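Local coordinates for protein B-agarase (Agarivorans gilvus, PDB 5Z6P) that probably hydrolyses the beta-galactosidic linkages of agarose as a glycoside hydrolase family 50 agarase, at residues F99-Q110 and C126-F137; L556-L564 and L577-D586. All coordinates share one frame; numbering follows the deposited sequence.

Contact 1: F99-Q110 and C126-F137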
loop_
_atom_site.group_PDB
_atom_site.type_symbol
_atom_site.label_atom_id
_atom_site.label_comp_id
_atom_site.label_asym_id
_atom_site.label_seq_id
_atom_site.Cartn_x
_atom_site.Cartn_y
_atom_site.Cartn_z
ATOM N N PHE A 99 -14.876 -23.215 -1.583
ATOM C CA PHE A 99 -14.532 -24.054 -2.722
ATOM C C PHE A 99 -13.135 -24.610 -2.519
ATOM O O PHE A 99 -12.373 -24.120 -1.690
ATOM C CB PHE A 99 -14.610 -23.273 -4.039
ATOM C CG PHE A 99 -13.705 -22.073 -4.094
ATOM C CD1 PHE A 99 -14.148 -20.837 -3.655
ATOM C CD2 PHE A 99 -12.420 -22.178 -4.593
ATOM C CE1 PHE A 99 -13.326 -19.734 -3.706
ATOM C CE2 PHE A 99 -11.599 -21.075 -4.652
ATOM C CZ PHE A 99 -12.051 -19.859 -4.195
ATOM N N ASP A 100 -12.795 -25.635 -3.278
ATOM C CA ASP A 100 -11.457 -26.195 -3.195
ATOM C C ASP A 100 -10.678 -25.753 -4.409
ATOM O O ASP A 100 -11.265 -25.540 -5.458
ATOM C CB ASP A 100 -11.505 -27.718 -3.099
ATOM C CG ASP A 100 -12.130 -28.197 -1.805
ATOM O OD1 ASP A 100 -12.228 -27.390 -0.854
ATOM O OD2 ASP A 100 -12.519 -29.376 -1.736
ATOM N N ALA A 101 -9.365 -25.615 -4.264
ATOM C CA ALA A 101 -8.527 -25.179 -5.366
ATOM C C ALA A 101 -7.127 -25.783 -5.316
ATOM O O ALA A 101 -6.546 -25.914 -4.244
ATOM C CB ALA A 101 -8.436 -23.666 -5.375
ATOM N N ARG A 102 -6.610 -26.138 -6.491
ATOM C CA ARG A 102 -5.212 -26.509 -6.694
ATOM C C ARG A 102 -4.601 -25.608 -7.749
ATOM O O ARG A 102 -5.261 -25.277 -8.709
ATOM C CB ARG A 102 -5.074 -27.954 -7.158
ATOM C CG ARG A 102 -5.373 -28.981 -6.128
ATOM C CD ARG A 102 -4.592 -30.238 -6.437
ATOM N NE ARG A 102 -5.241 -31.056 -7.450
ATOM C CZ ARG A 102 -4.603 -31.685 -8.430
ATOM N NH1 ARG A 102 -3.290 -31.575 -8.561
ATOM N NH2 ARG A 102 -5.285 -32.419 -9.286
ATOM N N ALA A 103 -3.347 -25.224 -7.573
ATOM C CA ALA A 103 -2.602 -24.497 -8.594
ATOM C C ALA A 103 -1.561 -25.431 -9.192
ATOM O O ALA A 103 -0.828 -26.077 -8.461
ATOM C CB ALA A 103 -1.937 -23.271 -8.011
ATOM N N LEU A 104 -1.512 -25.512 -10.517
ATOM C CA LEU A 104 -0.629 -26.455 -11.182
ATOM C C LEU A 104 0.626 -25.782 -11.697
ATOM O O LEU A 104 1.481 -26.439 -12.261
ATOM C CB LEU A 104 -1.355 -27.163 -12.332
ATOM C CG LEU A 104 -2.512 -28.085 -11.943
ATOM C CD1 LEU A 104 -3.019 -28.877 -13.126
ATOM C CD2 LEU A 104 -2.112 -29.022 -10.844
ATOM N N ASP A 105 0.746 -24.471 -11.494
ATOM C CA ASP A 105 1.985 -23.765 -11.826
ATOM C C ASP A 105 3.071 -24.034 -10.790
ATOM O O ASP A 105 2.791 -24.581 -9.738
ATOM C CB ASP A 105 1.730 -22.264 -11.918
ATOM C CG ASP A 105 0.537 -21.939 -12.774
ATOM O OD1 ASP A 105 0.704 -21.890 -14.000
ATOM O OD2 ASP A 105 -0.566 -21.742 -12.226
ATOM N N GLU A 106 4.299 -23.621 -11.081
ATOM C CA GLU A 106 5.367 -23.659 -10.087
ATOM C C GLU A 106 5.176 -22.558 -9.026
ATOM O O GLU A 106 5.629 -22.705 -7.903
ATOM C CB GLU A 106 6.734 -23.522 -10.758
ATOM C CG GLU A 106 7.085 -24.722 -11.645
ATOM C CD GLU A 106 8.254 -24.462 -12.554
ATOM O OE1 GLU A 106 8.485 -25.275 -13.477
ATOM O OE2 GLU A 106 8.942 -23.443 -12.350
ATOM N N HIS A 107 4.485 -21.482 -9.403
ATOM C CA HIS A 107 4.201 -20.336 -8.523
ATOM C C HIS A 107 2.764 -20.329 -7.981
ATOM O O HIS A 107 1.875 -20.965 -8.541
ATOM C CB HIS A 107 4.450 -19.036 -9.285
ATOM C CG HIS A 107 3.680 -18.951 -10.570
ATOM N ND1 HIS A 107 4.204 -19.343 -11.785
ATOM C CD2 HIS A 107 2.408 -18.563 -10.823
ATOM C CE1 HIS A 107 3.294 -19.179 -12.727
ATOM N NE2 HIS A 107 2.196 -18.710 -12.169
ATOM N N SER A 108 2.537 -19.590 -6.891
ATOM C CA SER A 108 1.198 -19.469 -6.326
ATOM C C SER A 108 0.322 -18.533 -7.151
ATOM O O SER A 108 0.799 -17.830 -8.040
ATOM C CB SER A 108 1.243 -18.958 -4.876
ATOM O OG SER A 108 1.759 -17.638 -4.801
ATOM N N THR A 109 -0.961 -18.535 -6.822
ATOM C CA THR A 109 -1.928 -17.585 -7.342
ATOM C C THR A 109 -2.555 -16.812 -6.205
ATOM O O THR A 109 -3.046 -17.405 -5.229
ATOM C CB THR A 109 -3.061 -18.287 -8.123
ATOM O OG1 THR A 109 -2.510 -19.024 -9.213
ATOM C CG2 THR A 109 -4.057 -17.272 -8.643
ATOM N N GLN A 110 -2.547 -15.492 -6.321
ATOM C CA GLN A 110 -3.369 -14.686 -5.452
ATOM C C GLN A 110 -4.703 -14.434 -6.144
ATOM O O GLN A 110 -4.770 -13.794 -7.192
ATOM C CB GLN A 110 -2.683 -13.372 -5.093
ATOM C CG GLN A 110 -3.543 -12.444 -4.226
ATOM C CD GLN A 110 -2.836 -11.149 -3.895
ATOM O OE1 GLN A 110 -1.738 -10.895 -4.370
ATOM N NE2 GLN A 110 -3.466 -10.321 -3.075
ATOM N N CYS A 126 -9.330 -12.118 -0.272
ATOM C CA CYS A 126 -8.450 -12.864 -1.170
ATOM C C CYS A 126 -7.811 -14.077 -0.507
ATOM O O CYS A 126 -7.810 -14.226 0.730
ATOM C CB CYS A 126 -7.361 -11.955 -1.774
ATOM S SG CYS A 126 -6.036 -11.437 -0.705
ATOM N N ILE A 127 -7.300 -14.952 -1.357
ATOM C CA ILE A 127 -6.602 -16.144 -0.933
ATOM C C ILE A 127 -5.303 -16.315 -1.711
ATOM O O ILE A 127 -5.190 -15.851 -2.846
ATOM C CB ILE A 127 -7.475 -17.382 -1.132
ATOM C CG1 ILE A 127 -7.900 -17.501 -2.596
ATOM C CG2 ILE A 127 -8.709 -17.317 -0.243
ATOM C CD1 ILE A 127 -8.639 -18.783 -2.884
ATOM N N ASN A 128 -4.322 -16.960 -1.093
ATOM C CA ASN A 128 -3.163 -17.436 -1.830
ATOM C C ASN A 128 -3.278 -18.943 -2.073
ATOM O O ASN A 128 -3.377 -19.727 -1.131
ATOM C CB ASN A 128 -1.858 -17.128 -1.103
ATOM C CG ASN A 128 -0.638 -17.453 -1.948
ATOM O OD1 ASN A 128 -0.157 -18.581 -1.951
ATOM N ND2 ASN A 128 -0.161 -16.467 -2.709
ATOM N N ILE A 129 -3.278 -19.343 -3.336
ATOM C CA ILE A 129 -3.399 -20.756 -3.677
ATOM C C ILE A 129 -2.018 -21.309 -3.967
ATOM O O ILE A 129 -1.381 -20.922 -4.937
ATOM C CB ILE A 129 -4.321 -20.976 -4.878
ATOM C CG1 ILE A 129 -5.642 -20.242 -4.650
ATOM C CG2 ILE A 129 -4.548 -22.466 -5.101
ATOM C CD1 ILE A 129 -6.438 -20.032 -5.887
ATOM N N ALA A 130 -1.546 -22.190 -3.100
ATOM C CA ALA A 130 -0.183 -22.669 -3.187
ATOM C C ALA A 130 -0.095 -23.867 -4.128
ATOM O O ALA A 130 -1.068 -24.599 -4.292
ATOM C CB ALA A 130 0.335 -23.029 -1.803
ATOM N N PRO A 131 1.059 -24.054 -4.773
ATOM C CA PRO A 131 1.262 -25.277 -5.558
ATOM C C PRO A 131 1.310 -26.490 -4.624
ATOM O O PRO A 131 1.684 -26.338 -3.471
ATOM C CB PRO A 131 2.614 -25.051 -6.237
ATOM C CG PRO A 131 2.926 -23.604 -6.043
ATOM C CD PRO A 131 2.249 -23.193 -4.781
ATOM N N GLY A 132 0.930 -27.670 -5.094
ATOM C CA GLY A 132 0.913 -28.835 -4.224
ATOM C C GLY A 132 -0.488 -29.293 -3.864
ATOM O O GLY A 132 -1.392 -29.258 -4.691
ATOM N N LYS A 133 -0.675 -29.716 -2.617
ATOM C CA LYS A 133 -1.899 -30.408 -2.235
ATOM C C LYS A 133 -3.134 -29.515 -2.390
ATOM O O LYS A 133 -3.042 -28.289 -2.452
ATOM C CB LYS A 133 -1.791 -30.940 -0.796
ATOM C CG LYS A 133 -1.354 -29.919 0.245
ATOM C CD LYS A 133 -1.215 -30.566 1.620
ATOM C CE LYS A 133 -0.604 -29.620 2.638
ATOM N NZ LYS A 133 -1.399 -28.371 2.801
ATOM N N GLN A 134 -4.289 -30.144 -2.508
ATOM C CA GLN A 134 -5.528 -29.403 -2.555
ATOM C C GLN A 134 -5.736 -28.626 -1.244
ATOM O O GLN A 134 -5.491 -29.138 -0.160
ATOM C CB GLN A 134 -6.686 -30.367 -2.830
ATOM C CG GLN A 134 -7.977 -29.746 -3.314
ATOM C CD GLN A 134 -8.957 -30.792 -3.869
ATOM O OE1 GLN A 134 -8.608 -31.598 -4.732
ATOM N NE2 GLN A 134 -10.184 -30.782 -3.357
ATOM N N GLN A 135 -6.127 -27.364 -1.382
ATOM C CA GLN A 135 -6.614 -26.524 -0.282
ATOM C C GLN A 135 -8.124 -26.350 -0.263
ATOM O O GLN A 135 -8.707 -26.209 -1.315
ATOM C CB GLN A 135 -6.025 -25.122 -0.399
ATOM C CG GLN A 135 -4.567 -24.746 0.019
ATOM C CD GLN A 135 -3.582 -24.731 -1.143
ATOM O OE1 GLN A 135 -2.818 -25.672 -1.259
ATOM N NE2 GLN A 135 -3.836 -23.879 -2.145
ATOM N N SER A 136 -8.728 -26.233 0.915
ATOM C CA SER A 136 -10.103 -25.733 1.023
ATOM C C SER A 136 -10.091 -24.266 1.420
ATOM O O SER A 136 -9.354 -23.888 2.313
ATOM C CB SER A 136 -10.931 -26.521 2.042
ATOM O OG SER A 136 -11.438 -27.709 1.471
ATOM N N PHE A 137 -10.904 -23.444 0.761
ATOM C CA PHE A 137 -10.943 -22.016 1.043
ATOM C C PHE A 137 -12.329 -21.589 1.495
ATOM O O PHE A 137 -13.321 -22.036 0.954
ATOM C CB PHE A 137 -10.506 -21.207 -0.182
ATOM C CG PHE A 137 -9.089 -21.466 -0.594
ATOM C CD1 PHE A 137 -8.051 -20.801 0.019
ATOM C CD2 PHE A 137 -8.794 -22.404 -1.567
ATOM C CE1 PHE A 137 -6.754 -21.049 -0.333
ATOM C CE2 PHE A 137 -7.507 -22.642 -1.933
ATOM C CZ PHE A 137 -6.476 -21.964 -1.310
HETATM O O HOH W 1 0.303 -28.141 -7.441
#
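F99 pairs with F137 in strands 95-103 and 135-140, and T109 pairs with I129 in strands 109-117 and 122-129, both antiparallel, in the agarase CBM-like domain. Strands 109-117 and 122-129 form a beta hairpin, and the turns 104-108 and 130-134 lead from it to the flanking pair 95-103 and 135-140.

F137 N reaches F99 O at 2.9 Å and A101 N reaches Q135 O, each with its return bond. In the hairpin I129 N donates almost straight to T109 O (2.7 Å, 175°). Between the turns a water accepts from G132 N and donates to A103 O.

On the face carrying F99, A101, I129 and F137 the contacts are apolar. CD1 of I127 touches CZ of F99 at 3.8 Å and lies over one face of the F137 ring. The CB of A101 meets CE2 of F137 at 3.7 Å. In I129, CG1 sits beside the backbone N (chi1 -51°), which turns CG2 toward the methyls of A101 and A103. In the turns, P131 lays its ring along residues 105-107, with CG 3.4 Å from E106 O.

Polar side chains meet round D100 and S136 and, at the hairpin end, round N128. S136 OG donates to D100 OD1 in a very short bond; R207 forms a salt bridge with D100 OD1 and a hydrogen bond with S136 OG. Q134 NE2 adds a weak bond to D100 OD2, the amide and carboxylate planes 48° apart. S108 OG, also bonded to E691, accepts from N128 ND2 at 3.1 Å, with the hydroxyl near the amide plane.

Contact 2: L556-L564 and L577-D586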
loop_
_atom_site.group_PDB
_atom_site.type_symbol
_atom_site.label_atom_id
_atom_site.label_comp_id
_atom_site.label_asym_id
_atom_site.label_seq_id
_atom_site.Cartn_x
_atom_site.Cartn_y
_atom_site.Cartn_z
ATOM N N LEU A 556 -22.838 27.995 -21.830
ATOM C CA LEU A 556 -22.680 26.905 -20.872
ATOM C C LEU A 556 -23.991 26.112 -20.739
ATOM O O LEU A 556 -23.982 24.885 -20.703
ATOM C CB LEU A 556 -22.237 27.431 -19.504
ATOM C CG LEU A 556 -22.195 26.313 -18.459
ATOM C CD1 LEU A 556 -20.934 26.414 -17.612
ATOM C CD2 LEU A 556 -23.423 26.372 -17.577
ATOM N N ASN A 557 -25.110 26.824 -20.657
ATOM C CA ASN A 557 -26.415 26.183 -20.520
ATOM C C ASN A 557 -26.718 25.255 -21.687
ATOM O O ASN A 557 -27.214 24.159 -21.487
ATOM C CB ASN A 557 -27.518 27.226 -20.375
ATOM C CG ASN A 557 -27.612 27.789 -18.953
ATOM O OD1 ASN A 557 -27.166 27.166 -17.995
ATOM N ND2 ASN A 557 -28.188 28.966 -18.822
ATOM N N GLN A 558 -26.396 25.703 -22.898
ATOM C CA GLN A 558 -26.532 24.906 -24.116
ATOM C C GLN A 558 -25.738 23.600 -24.016
ATOM O O GLN A 558 -26.241 22.522 -24.307
ATOM C CB GLN A 558 -26.052 25.716 -25.325
ATOM C CG GLN A 558 -26.566 25.252 -26.685
ATOM C CD GLN A 558 -27.984 24.703 -26.633
ATOM O OE1 GLN A 558 -28.212 23.505 -26.827
ATOM N NE2 GLN A 558 -28.949 25.584 -26.372
ATOM N N SER A 559 -24.491 23.722 -23.585
ATOM C CA SER A 559 -23.584 22.586 -23.470
ATOM C C SER A 559 -23.930 21.665 -22.300
ATOM O O SER A 559 -23.937 20.452 -22.454
ATOM C CB SER A 559 -22.151 23.099 -23.349
ATOM O OG SER A 559 -21.278 22.101 -22.872
ATOM N N TRP A 560 -24.229 22.252 -21.143
ATOM C CA TRP A 560 -24.523 21.482 -19.940
ATOM C C TRP A 560 -25.978 21.018 -19.855
ATOM O O TRP A 560 -26.301 20.186 -19.024
ATOM C CB TRP A 560 -24.207 22.297 -18.684
ATOM C CG TRP A 560 -22.776 22.395 -18.366
ATOM C CD1 TRP A 560 -21.733 22.191 -19.212
ATOM C CD2 TRP A 560 -22.210 22.710 -17.094
ATOM N NE1 TRP A 560 -20.556 22.371 -18.558
ATOM C CE2 TRP A 560 -20.815 22.688 -17.256
ATOM C CE3 TRP A 560 -22.749 23.021 -15.846
ATOM C CZ2 TRP A 560 -19.948 22.959 -16.206
ATOM C CZ3 TRP A 560 -21.890 23.282 -14.803
ATOM C CH2 TRP A 560 -20.498 23.259 -14.990
ATOM N N GLN A 561 -26.834 21.572 -20.711
ATOM C CA GLN A 561 -28.281 21.362 -20.649
ATOM C C GLN A 561 -28.806 21.783 -19.282
ATOM O O GLN A 561 -29.530 21.043 -18.630
ATOM C CB GLN A 561 -28.643 19.907 -20.959
ATOM C CG GLN A 561 -28.336 19.463 -22.399
ATOM C CD GLN A 561 -29.163 20.195 -23.456
ATOM O OE1 GLN A 561 -30.118 20.902 -23.138
ATOM N NE2 GLN A 561 -28.788 20.031 -24.721
ATOM N N THR A 562 -28.396 22.976 -18.854
ATOM C CA THR A 562 -28.812 23.564 -17.589
ATOM C C THR A 562 -29.581 24.862 -17.836
ATOM O O THR A 562 -29.649 25.323 -18.958
ATOM C CB THR A 562 -27.605 23.862 -16.675
ATOM O OG1 THR A 562 -26.655 24.668 -17.389
ATOM C CG2 THR A 562 -26.942 22.554 -16.203
ATOM N N ASN A 563 -30.156 25.445 -16.791
ATOM C CA ASN A 563 -30.876 26.712 -16.933
ATOM C C ASN A 563 -30.343 27.762 -15.968
ATOM O O ASN A 563 -31.122 28.402 -15.269
ATOM C CB ASN A 563 -32.387 26.545 -16.680
ATOM C CG ASN A 563 -32.992 25.358 -17.403
ATOM O OD1 ASN A 563 -33.548 24.459 -16.774
ATOM N ND2 ASN A 563 -32.909 25.354 -18.719
ATOM N N LEU A 564 -29.026 27.912 -15.888
ATOM C CA LEU A 564 -28.443 28.885 -14.972
ATOM C C LEU A 564 -28.739 30.310 -15.447
ATOM O O LEU A 564 -28.728 30.586 -16.640
ATOM C CB LEU A 564 -26.937 28.644 -14.833
ATOM C CG LEU A 564 -26.610 27.275 -14.217
ATOM C CD1 LEU A 564 -25.128 26.953 -14.269
ATOM C CD2 LEU A 564 -27.098 27.258 -12.776
ATOM N N LEU A 577 -25.983 17.638 -11.377
ATOM C CA LEU A 577 -25.531 17.682 -12.759
ATOM C C LEU A 577 -25.697 16.302 -13.375
ATOM O O LEU A 577 -25.508 15.292 -12.705
ATOM C CB LEU A 577 -24.070 18.142 -12.843
ATOM C CG LEU A 577 -23.745 19.544 -12.310
ATOM C CD1 LEU A 577 -22.248 19.803 -12.360
ATOM C CD2 LEU A 577 -24.505 20.633 -13.061
ATOM N N THR A 578 -26.063 16.255 -14.647
ATOM C CA THR A 578 -26.357 14.979 -15.283
ATOM C C THR A 578 -25.090 14.284 -15.776
ATOM O O THR A 578 -25.122 13.106 -16.107
ATOM C CB THR A 578 -27.341 15.154 -16.452
ATOM O OG1 THR A 578 -26.689 15.813 -17.547
ATOM C CG2 THR A 578 -28.541 15.979 -16.003
ATOM N N HIS A 579 -23.984 15.024 -15.819
ATOM C CA HIS A 579 -22.700 14.492 -16.259
ATOM C C HIS A 579 -22.727 14.036 -17.726
ATOM O O HIS A 579 -22.340 12.914 -18.017
ATOM C CB HIS A 579 -22.259 13.314 -15.375
ATOM C CG HIS A 579 -22.272 13.595 -13.904
ATOM N ND1 HIS A 579 -22.152 14.870 -13.379
ATOM C CD2 HIS A 579 -22.395 12.773 -12.839
ATOM C CE1 HIS A 579 -22.203 14.813 -12.065
ATOM N NE2 HIS A 579 -22.347 13.546 -11.709
ATOM N N ASN A 580 -23.151 14.891 -18.658
ATOM C CA ASN A 580 -23.112 14.501 -20.066
ATOM C C ASN A 580 -21.681 14.565 -20.572
ATOM O O ASN A 580 -20.774 14.860 -19.804
ATOM C CB ASN A 580 -24.063 15.363 -20.927
ATOM C CG ASN A 580 -23.801 16.869 -20.811
ATOM O OD1 ASN A 580 -22.688 17.310 -20.561
ATOM N ND2 ASN A 580 -24.844 17.652 -20.998
ATOM N N SER A 581 -21.461 14.288 -21.849
ATOM C CA SER A 581 -20.084 14.199 -22.332
ATOM C C SER A 581 -19.390 15.560 -22.333
ATOM O O SER A 581 -18.180 15.637 -22.132
ATOM C CB SER A 581 -20.026 13.575 -23.726
ATOM O OG SER A 581 -20.873 14.252 -24.621
ATOM N N ALA A 582 -20.153 16.629 -22.536
ATOM C CA ALA A 582 -19.576 17.973 -22.510
ATOM C C ALA A 582 -19.161 18.375 -21.093
ATOM O O ALA A 582 -18.087 18.917 -20.886
ATOM C CB ALA A 582 -20.544 18.978 -23.076
ATOM N N GLN A 583 -20.021 18.111 -20.121
ATOM C CA GLN A 583 -19.684 18.375 -18.731
ATOM C C GLN A 583 -18.447 17.604 -18.275
ATOM O O GLN A 583 -17.663 18.117 -17.487
ATOM C CB GLN A 583 -20.872 18.044 -17.821
ATOM C CG GLN A 583 -21.994 19.076 -17.892
ATOM C CD GLN A 583 -23.271 18.628 -17.191
ATOM O OE1 GLN A 583 -23.609 17.451 -17.186
ATOM N NE2 GLN A 583 -23.992 19.579 -16.621
ATOM N N VAL A 584 -18.266 16.379 -18.765
ATOM C CA VAL A 584 -17.117 15.572 -18.346
ATOM C C VAL A 584 -15.820 16.137 -18.928
ATOM O O VAL A 584 -14.811 16.192 -18.243
ATOM C CB VAL A 584 -17.289 14.088 -18.737
ATOM C CG1 VAL A 584 -15.999 13.311 -18.541
ATOM C CG2 VAL A 584 -18.414 13.457 -17.897
ATOM N N GLU A 585 -15.851 16.589 -20.180
ATOM C CA GLU A 585 -14.720 17.351 -20.717
ATOM C C GLU A 585 -14.371 18.531 -19.803
ATOM O O GLU A 585 -13.213 18.763 -19.504
ATOM C CB GLU A 585 -15.017 17.859 -22.133
ATOM C CG GLU A 585 -14.869 16.811 -23.234
ATOM C CD GLU A 585 -15.667 17.166 -24.492
ATOM O OE1 GLU A 585 -15.857 16.280 -25.349
ATOM O OE2 GLU A 585 -16.115 18.324 -24.621
ATOM N N ASP A 586 -15.389 19.254 -19.346
ATOM C CA ASP A 586 -15.190 20.376 -18.429
ATOM C C ASP A 586 -14.672 19.916 -17.052
ATOM O O ASP A 586 -13.794 20.543 -16.496
ATOM C CB ASP A 586 -16.492 21.186 -18.285
ATOM C CG ASP A 586 -16.823 21.989 -19.548
ATOM O OD1 ASP A 586 -15.883 22.336 -20.270
ATOM O OD2 ASP A 586 -18.007 22.260 -19.819
HETATM O O HOH W 2 -26.642 18.956 -15.887
#
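A capping box at the start of helix 581-609 meets the C-terminal end of helix 553-560, where W560 and S559 face N580, Q583 and D586. The indole of W560 carries most of the contact. Its NE1 donates to D586 OD2 at 2.8 Å in a nearly straight bond (175°), lying in the ring plane and using the anti lone pair of the carboxylate. The ring and carboxylate planes are nevertheless turned 45° apart. D586 has further partners in helix 537-550: Y550 OH shares OD2, and K549 forms a salt bridge to OD1, which probably favours the charged carboxylate.

Q583 covers one face of the same indole. Its CG makes a CH-pi contact with the five-membered ring, 3.4 Å from the centroid and 12° off the normal, while CD1 of L556 lies over the opposite face. Beyond CG the Q583 chain runs extended, carrying its amide back past the ring toward the helix start. There it closes the box: N580 N donates to Q583 OE1, and Q583 N donates to N580 OD1 at 2.8 Å.

As the N-cap residue, N580 thus uses its oxygen within its own helix and turns its amide nitrogen to the other one. ND2 donates to a lone pair of S559 O at 3.3 Å, although that oxygen lies well out of the amide plane. S559 OG, bonded to Y550 OH, rests against CB of A582 at 3.2 Å. At the six-membered end of the indole, CD2 of L577 approaches CE3 at 4.1 Å, and L529 of helix 523-530 touches both side chains. A water accepts from Q583 NE2 and T578 N and donates weakly to W560 O.

Overall arrangement
The two contacts belong to different parts of the chain: contact 1 lies in the carbohydrate-binding-module-like region and contact 2 in the region related to beta-galactosidases. They follow one another in sequence, contact 1 closing before contact 2 opens. Their centres are 50 Å apart and their nearest atoms about 31 Å, so they do not touch. Contact 2 lies farther out, about 36 Å from the chain centre against 24 Å for contact 1. One joins beta strands, the other two helix ends. Contact 1 is also tied to a later part of the chain: S108 bonds to E691, Q110 to L683 and T685, and N128 to T685.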